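Arginyl-trna synthetase (Thermus thermophilus, PDB 1IQ0) probably catalyses the ATP-dependent attachment of L-arginine to tRNA(Arg), yielding arginyl-tRNA(Arg), AMP and diphosphate. Local coordinates at residues V143-Y148 and R233-V238; V104-H109 and Y342-E347. All blocks are in the same frame, centred on the assembly; numbering follows the deposited sequence.

Contact 1 (V143-Y148 and R233-V238); sequences VLVLNY and RYDLLV
Val145 and Asp235 hold each other by both main-chain polar atoms of the valine. Val145 N gives its hydrogen to Asp235 OD1 at 2.8 Å, nearly straight at 165° and onto the oxygen's anti lone pair. Asp235 CB points toward strand 143-148, and CG, anti to the carbonyl carbon (chi1 -63°), lies beside the residue's own N. The side-chain oxygen thus takes the place that a main-chain carbonyl would fill in regular parallel pairing. Val145 O receives two N-H groups, Asp235 N and Leu236 N, each at 3.0 Å; the first is tilted out of the carbonyl plane, whereas the second lies almost in line with the C=O bond. An alanine at Asp235 would keep CB but remove the carboxylate, and would probably leave Val145 N without its acceptor where the pairing starts. From Leu236 onward the exchange is regular: Asn147 N to Leu236 O (2.9 Å) and Val238 N to Asn147 O (3.1 Å).

Side chains pack on both faces of this pairing. Tyr234 CD2 lies 3.7 Å from Asn147 CB, with Val145 CG1 also against it. Tyr234 OH is hydrogen-bonded to Thr110 OG1, and the Tyr234 ring meets that of His109. On the other face Leu146 CD1 rests 3.8 Å from Val238 CG2, and Phe308 and Trp311 of helix 301-312 cover the pair. Arg233 forms a salt bridge with Asp130 of helix 120-138, while Tyr148 OH bonds to Glu240. Two adjacent parallel strands joined by a long, mostly helical connection are characteristic of the Rossmann-type nucleotide-binding fold of class I synthetases; here strand 141-149 borders strand 104-108, which leads into the predicted 'HIGH' region.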
loop_
_atom_site.group_PDB
_atom_site.type_symbol
_atom_site.label_atom_id
_atom_site.label_comp_id
_atom_site.label_asym_id
_atom_site.label_seq_id
_atom_site.Cartn_x
_atom_site.Cartn_y
_atom_site.Cartn_z
ATOM N N VAL A 143 -5.657 7.330 -9.140
ATOM C CA VAL A 143 -4.329 6.782 -8.890
ATOM C C VAL A 143 -3.566 6.244 -10.091
ATOM O O VAL A 143 -4.138 5.618 -10.980
ATOM C CB VAL A 143 -4.431 5.641 -7.834
ATOM C CG1 VAL A 143 -3.066 5.019 -7.571
ATOM C CG2 VAL A 143 -5.035 6.190 -6.551
ATOM N N LEU A 144 -2.261 6.493 -10.094
ATOM C CA LEU A 144 -1.380 6.002 -11.145
ATOM C C LEU A 144 -0.155 5.412 -10.463
ATOM O O LEU A 144 0.401 6.011 -9.540
ATOM C CB LEU A 144 -0.958 7.133 -12.086
ATOM C CG LEU A 144 -2.027 7.680 -13.034
ATOM C CD1 LEU A 144 -1.407 8.793 -13.883
ATOM C CD2 LEU A 144 -2.573 6.564 -13.931
ATOM N N VAL A 145 0.249 4.227 -10.906
ATOM C CA VAL A 145 1.403 3.543 -10.336
ATOM C C VAL A 145 2.592 3.620 -11.297
ATOM O O VAL A 145 2.506 3.222 -12.460
ATOM C CB VAL A 145 1.056 2.063 -10.035
ATOM C CG1 VAL A 145 2.313 1.284 -9.650
ATOM C CG2 VAL A 145 0.039 2.000 -8.901
ATOM N N LEU A 146 3.703 4.139 -10.797
ATOM C CA LEU A 146 4.902 4.282 -11.608
ATOM C C LEU A 146 6.015 3.376 -11.104
ATOM O O LEU A 146 6.206 3.235 -9.898
ATOM C CB LEU A 146 5.372 5.742 -11.576
ATOM C CG LEU A 146 6.643 6.150 -12.334
ATOM C CD1 LEU A 146 6.625 7.652 -12.551
ATOM C CD2 LEU A 146 7.899 5.738 -11.553
ATOM N N ASN A 147 6.736 2.759 -12.037
ATOM C CA ASN A 147 7.865 1.896 -11.700
ATOM C C ASN A 147 9.099 2.521 -12.371
ATOM O O ASN A 147 9.173 2.596 -13.597
ATOM C CB ASN A 147 7.615 0.475 -12.218
ATOM C CG ASN A 147 8.677 -0.520 -11.757
ATOM O OD1 ASN A 147 8.539 -1.731 -11.960
ATOM N ND2 ASN A 147 9.738 -0.016 -11.140
ATOM N N TYR A 148 10.045 2.994 -11.559
ATOM C CA TYR A 148 11.261 3.642 -12.056
ATOM C C TYR A 148 12.328 2.616 -12.408
ATOM O O TYR A 148 12.696 1.796 -11.576
ATOM C CB TYR A 148 11.807 4.613 -11.002
ATOM C CG TYR A 148 13.220 5.099 -11.265
ATOM C CD1 TYR A 148 13.509 5.901 -12.373
ATOM C CD2 TYR A 148 14.270 4.736 -10.418
ATOM C CE1 TYR A 148 14.812 6.330 -12.635
ATOM C CE2 TYR A 148 15.577 5.158 -10.667
ATOM C CZ TYR A 148 15.840 5.957 -11.779
ATOM O OH TYR A 148 17.118 6.395 -12.022
ATOM N N ARG A 233 0.117 -4.102 -9.743
ATOM C CA ARG A 233 -0.324 -3.441 -10.975
ATOM C C ARG A 233 0.537 -2.214 -11.292
ATOM O O ARG A 233 0.988 -1.523 -10.387
ATOM C CB ARG A 233 -1.790 -3.001 -10.855
ATOM C CG ARG A 233 -2.676 -3.939 -10.040
ATOM C CD ARG A 233 -4.150 -3.511 -10.049
ATOM N NE ARG A 233 -4.345 -2.070 -9.879
ATOM C CZ ARG A 233 -3.815 -1.339 -8.900
ATOM N NH1 ARG A 233 -3.047 -1.908 -7.983
ATOM N NH2 ARG A 233 -4.049 -0.033 -8.841
ATOM N N TYR A 234 0.764 -1.944 -12.577
ATOM C CA TYR A 234 1.563 -0.787 -12.974
ATOM C C TYR A 234 0.958 -0.053 -14.156
ATOM O O TYR A 234 0.435 -0.673 -15.083
ATOM C CB TYR A 234 2.993 -1.197 -13.356
ATOM C CG TYR A 234 3.727 -1.978 -12.296
ATOM C CD1 TYR A 234 3.602 -3.363 -12.218
ATOM C CD2 TYR A 234 4.527 -1.330 -11.351
ATOM C CE1 TYR A 234 4.257 -4.090 -11.230
ATOM C CE2 TYR A 234 5.182 -2.047 -10.351
ATOM C CZ TYR A 234 5.040 -3.428 -10.301
ATOM O OH TYR A 234 5.661 -4.143 -9.311
ATOM N N ASP A 235 1.042 1.273 -14.127
ATOM C CA ASP A 235 0.532 2.080 -15.228
ATOM C C ASP A 235 1.683 2.625 -16.075
ATOM O O ASP A 235 1.625 2.620 -17.306
ATOM C CB ASP A 235 -0.284 3.258 -14.702
ATOM C CG ASP A 235 -1.518 2.820 -13.952
ATOM O OD1 ASP A 235 -1.534 2.947 -12.709
ATOM O OD2 ASP A 235 -2.469 2.343 -14.612
ATOM N N LEU A 236 2.735 3.089 -15.408
ATOM C CA LEU A 236 3.861 3.685 -16.110
ATOM C C LEU A 236 5.229 3.137 -15.740
ATOM O O LEU A 236 5.473 2.703 -14.617
ATOM C CB LEU A 236 3.888 5.190 -15.848
ATOM C CG LEU A 236 2.634 6.020 -16.111
ATOM C CD1 LEU A 236 2.692 7.295 -15.274
ATOM C CD2 LEU A 236 2.524 6.334 -17.600
ATOM N N LEU A 237 6.123 3.193 -16.711
ATOM C CA LEU A 237 7.506 2.792 -16.535
ATOM C C LEU A 237 8.271 4.042 -16.943
ATOM O O LEU A 237 7.945 4.653 -17.949
ATOM C CB LEU A 237 7.867 1.657 -17.491
ATOM C CG LEU A 237 8.123 0.242 -16.969
ATOM C CD1 LEU A 237 7.046 -0.207 -16.015
ATOM C CD2 LEU A 237 8.225 -0.692 -18.168
ATOM N N VAL A 238 9.247 4.447 -16.144
ATOM C CA VAL A 238 10.070 5.588 -16.496
ATOM C C VAL A 238 11.521 5.139 -16.408
ATOM O O VAL A 238 11.982 4.694 -15.355
ATOM C CB VAL A 238 9.846 6.797 -15.558
ATOM C CG1 VAL A 238 10.902 7.849 -15.830
ATOM C CG2 VAL A 238 8.466 7.402 -15.811
#

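Contact 2 (V104-H109 and Y342-E347); sequences VVLVEH and YTPKAE
Val104 O accepts the backbone hydrogen bond that ties the two segments together, from Glu347 N at 2.8 Å, with the donor in the carbonyl plane and a C=O...N angle of 157°. The CA-H of Ala346 also approaches this oxygen, Ala346 CA standing 3.4 Å from Val104 O. Glu347 adds its CB and CG beside Val104; its chain then bends at chi2, and of its side chain CB and CG alone lie against the valine. A water accepts from Val104 N at 3.0 Å and also sits by Lys345 O, but that second separation is too short to be relied on.

Beyond the polar end the contact is mostly apolar. Leu106 CB meets Ala346 CB at 3.8 Å. Leu106 CG is anti to the backbone N (chi1 -171°). Farther out, Leu106 CD2 touches the proline ring at Pro344 CG, 3.9 Å away. A methyl faces a carbonyl where Val104 CG2 lies 3.6 Å from Pro344 O. Trp311 of helix 301-312 packs on Pro344, and Leu144 on Leu106. The loop runs directly into strand 348-354, whose Glu348 and Ile350 bond through the backbone to Leu106, in the parallel pairing at the centre of a Rossmann-type sheet.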
loop_
_atom_site.group_PDB
_atom_site.type_symbol
_atom_site.label_atom_id
_atom_site.label_comp_id
_atom_site.label_asym_id
_atom_site.label_seq_id
_atom_site.Cartn_x
_atom_site.Cartn_y
_atom_site.Cartn_z
ATOM N N VAL A 104 -4.521 13.538 -9.695
ATOM C CA VAL A 104 -3.662 12.371 -9.663
ATOM C C VAL A 104 -2.819 12.211 -8.401
ATOM O O VAL A 104 -2.223 13.162 -7.903
ATOM C CB VAL A 104 -2.708 12.357 -10.882
ATOM C CG1 VAL A 104 -1.664 11.245 -10.727
ATOM C CG2 VAL A 104 -3.506 12.150 -12.171
ATOM N N VAL A 105 -2.810 10.988 -7.882
ATOM C CA VAL A 105 -1.993 10.626 -6.734
ATOM C C VAL A 105 -1.048 9.618 -7.390
ATOM O O VAL A 105 -1.468 8.549 -7.812
ATOM C CB VAL A 105 -2.809 9.932 -5.621
ATOM C CG1 VAL A 105 -1.867 9.413 -4.552
ATOM C CG2 VAL A 105 -3.793 10.924 -4.995
ATOM N N LEU A 106 0.220 9.981 -7.514
ATOM C CA LEU A 106 1.193 9.115 -8.168
ATOM C C LEU A 106 1.959 8.271 -7.166
ATOM O O LEU A 106 2.705 8.790 -6.332
ATOM C CB LEU A 106 2.167 9.963 -8.983
ATOM C CG LEU A 106 3.132 9.228 -9.910
ATOM C CD1 LEU A 106 2.346 8.438 -10.960
ATOM C CD2 LEU A 106 4.037 10.245 -10.585
ATOM N N VAL A 107 1.767 6.961 -7.249
ATOM C CA VAL A 107 2.445 6.044 -6.351
ATOM C C VAL A 107 3.618 5.368 -7.045
ATOM O O VAL A 107 3.449 4.736 -8.086
ATOM C CB VAL A 107 1.482 4.942 -5.846
ATOM C CG1 VAL A 107 2.211 4.006 -4.887
ATOM C CG2 VAL A 107 0.279 5.583 -5.161
ATOM N N GLU A 108 4.813 5.517 -6.482
ATOM C CA GLU A 108 5.978 4.852 -7.053
ATOM C C GLU A 108 6.423 3.741 -6.115
ATOM O O GLU A 108 6.640 3.964 -4.925
ATOM C CB GLU A 108 7.160 5.813 -7.256
ATOM C CG GLU A 108 8.420 5.052 -7.727
ATOM C CD GLU A 108 9.679 5.912 -7.793
ATOM O OE1 GLU A 108 10.751 5.408 -7.408
ATOM O OE2 GLU A 108 9.609 7.076 -8.238
ATOM N N HIS A 109 6.542 2.538 -6.651
ATOM C CA HIS A 109 6.994 1.414 -5.851
ATOM C C HIS A 109 7.703 0.403 -6.741
ATOM O O HIS A 109 7.680 0.540 -7.969
ATOM C CB HIS A 109 5.823 0.793 -5.068
ATOM C CG HIS A 109 4.787 0.118 -5.912
ATOM N ND1 HIS A 109 5.041 -1.037 -6.619
ATOM C CD2 HIS A 109 3.462 0.367 -6.063
ATOM C CE1 HIS A 109 3.919 -1.474 -7.162
ATOM N NE2 HIS A 109 2.946 -0.643 -6.840
ATOM N N TYR A 342 4.141 13.609 -21.971
ATOM C CA TYR A 342 3.202 13.507 -20.862
ATOM C C TYR A 342 3.795 13.690 -19.473
ATOM O O TYR A 342 4.909 13.256 -19.193
ATOM C CB TYR A 342 2.516 12.139 -20.923
ATOM C CG TYR A 342 1.689 11.781 -19.705
ATOM C CD1 TYR A 342 0.347 12.144 -19.619
ATOM C CD2 TYR A 342 2.247 11.065 -18.643
ATOM C CE1 TYR A 342 -0.425 11.803 -18.505
ATOM C CE2 TYR A 342 1.486 10.720 -17.521
ATOM C CZ TYR A 342 0.150 11.091 -17.461
ATOM O OH TYR A 342 -0.617 10.744 -16.367
ATOM N N THR A 343 3.013 14.335 -18.615
ATOM C CA THR A 343 3.341 14.564 -17.216
ATOM C C THR A 343 2.065 14.201 -16.460
ATOM O O THR A 343 0.971 14.599 -16.865
ATOM C CB THR A 343 3.637 16.033 -16.917
ATOM O OG1 THR A 343 4.832 16.439 -17.589
ATOM C CG2 THR A 343 3.809 16.222 -15.449
ATOM N N PRO A 344 2.184 13.457 -15.346
ATOM C CA PRO A 344 1.012 13.058 -14.557
ATOM C C PRO A 344 0.336 14.233 -13.852
ATOM O O PRO A 344 -0.834 14.146 -13.474
ATOM C CB PRO A 344 1.584 12.066 -13.538
ATOM C CG PRO A 344 2.930 11.689 -14.079
ATOM C CD PRO A 344 3.421 12.933 -14.743
ATOM N N LYS A 345 1.072 15.326 -13.669
ATOM C CA LYS A 345 0.532 16.497 -12.970
ATOM C C LYS A 345 -0.019 16.054 -11.612
ATOM O O LYS A 345 -1.116 16.442 -11.216
ATOM C CB LYS A 345 -0.594 17.148 -13.784
ATOM C CG LYS A 345 -0.178 17.713 -15.134
ATOM C CD LYS A 345 -1.353 18.432 -15.792
ATOM C CE LYS A 345 -0.980 19.043 -17.133
ATOM N NZ LYS A 345 -0.643 18.016 -18.154
ATOM N N ALA A 346 0.751 15.243 -10.897
ATOM C CA ALA A 346 0.318 14.724 -9.607
ATOM C C ALA A 346 0.090 15.785 -8.546
ATOM O O ALA A 346 0.909 16.684 -8.366
ATOM C CB ALA A 346 1.322 13.700 -9.095
ATOM N N GLU A 347 -1.030 15.660 -7.840
ATOM C CA GLU A 347 -1.387 16.569 -6.748
ATOM C C GLU A 347 -0.654 16.058 -5.519
ATOM O O GLU A 347 -0.364 16.809 -4.592
ATOM C CB GLU A 347 -2.891 16.513 -6.467
ATOM C CG GLU A 347 -3.768 16.781 -7.668
ATOM C CD GLU A 347 -4.017 18.254 -7.895
ATOM O OE1 GLU A 347 -3.034 19.017 -8.007
ATOM O OE2 GLU A 347 -5.200 18.646 -7.964
HETATM O O HOH W 1 -3.584 15.858 -11.401
#

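Both contacts belong to the parallel part of one mixed sheet and meet through the neighbouring strands 141-149 and 104-108, their centres about 9 Å apart. Strand 104-108 lies between 141-149 of contact 1 and 348-354, which follows the loop of contact 2; the order 236-239, 141-149, 104-108, 348-354 is consistent with the 3-2-1-4 arrangement of a Rossmann-type fold. Contact 1, largely buried with no fully exposed residue, is strand pairing with five hydrogen bonds, one made by a carboxylate. Contact 2 joins strand to loop by a single direct hydrogen bond and apolar packing, its centre buried but Lys345 and Glu347 exposed at its edge. Leu144 bridges them, touching Leu106, Tyr342 and Asp235.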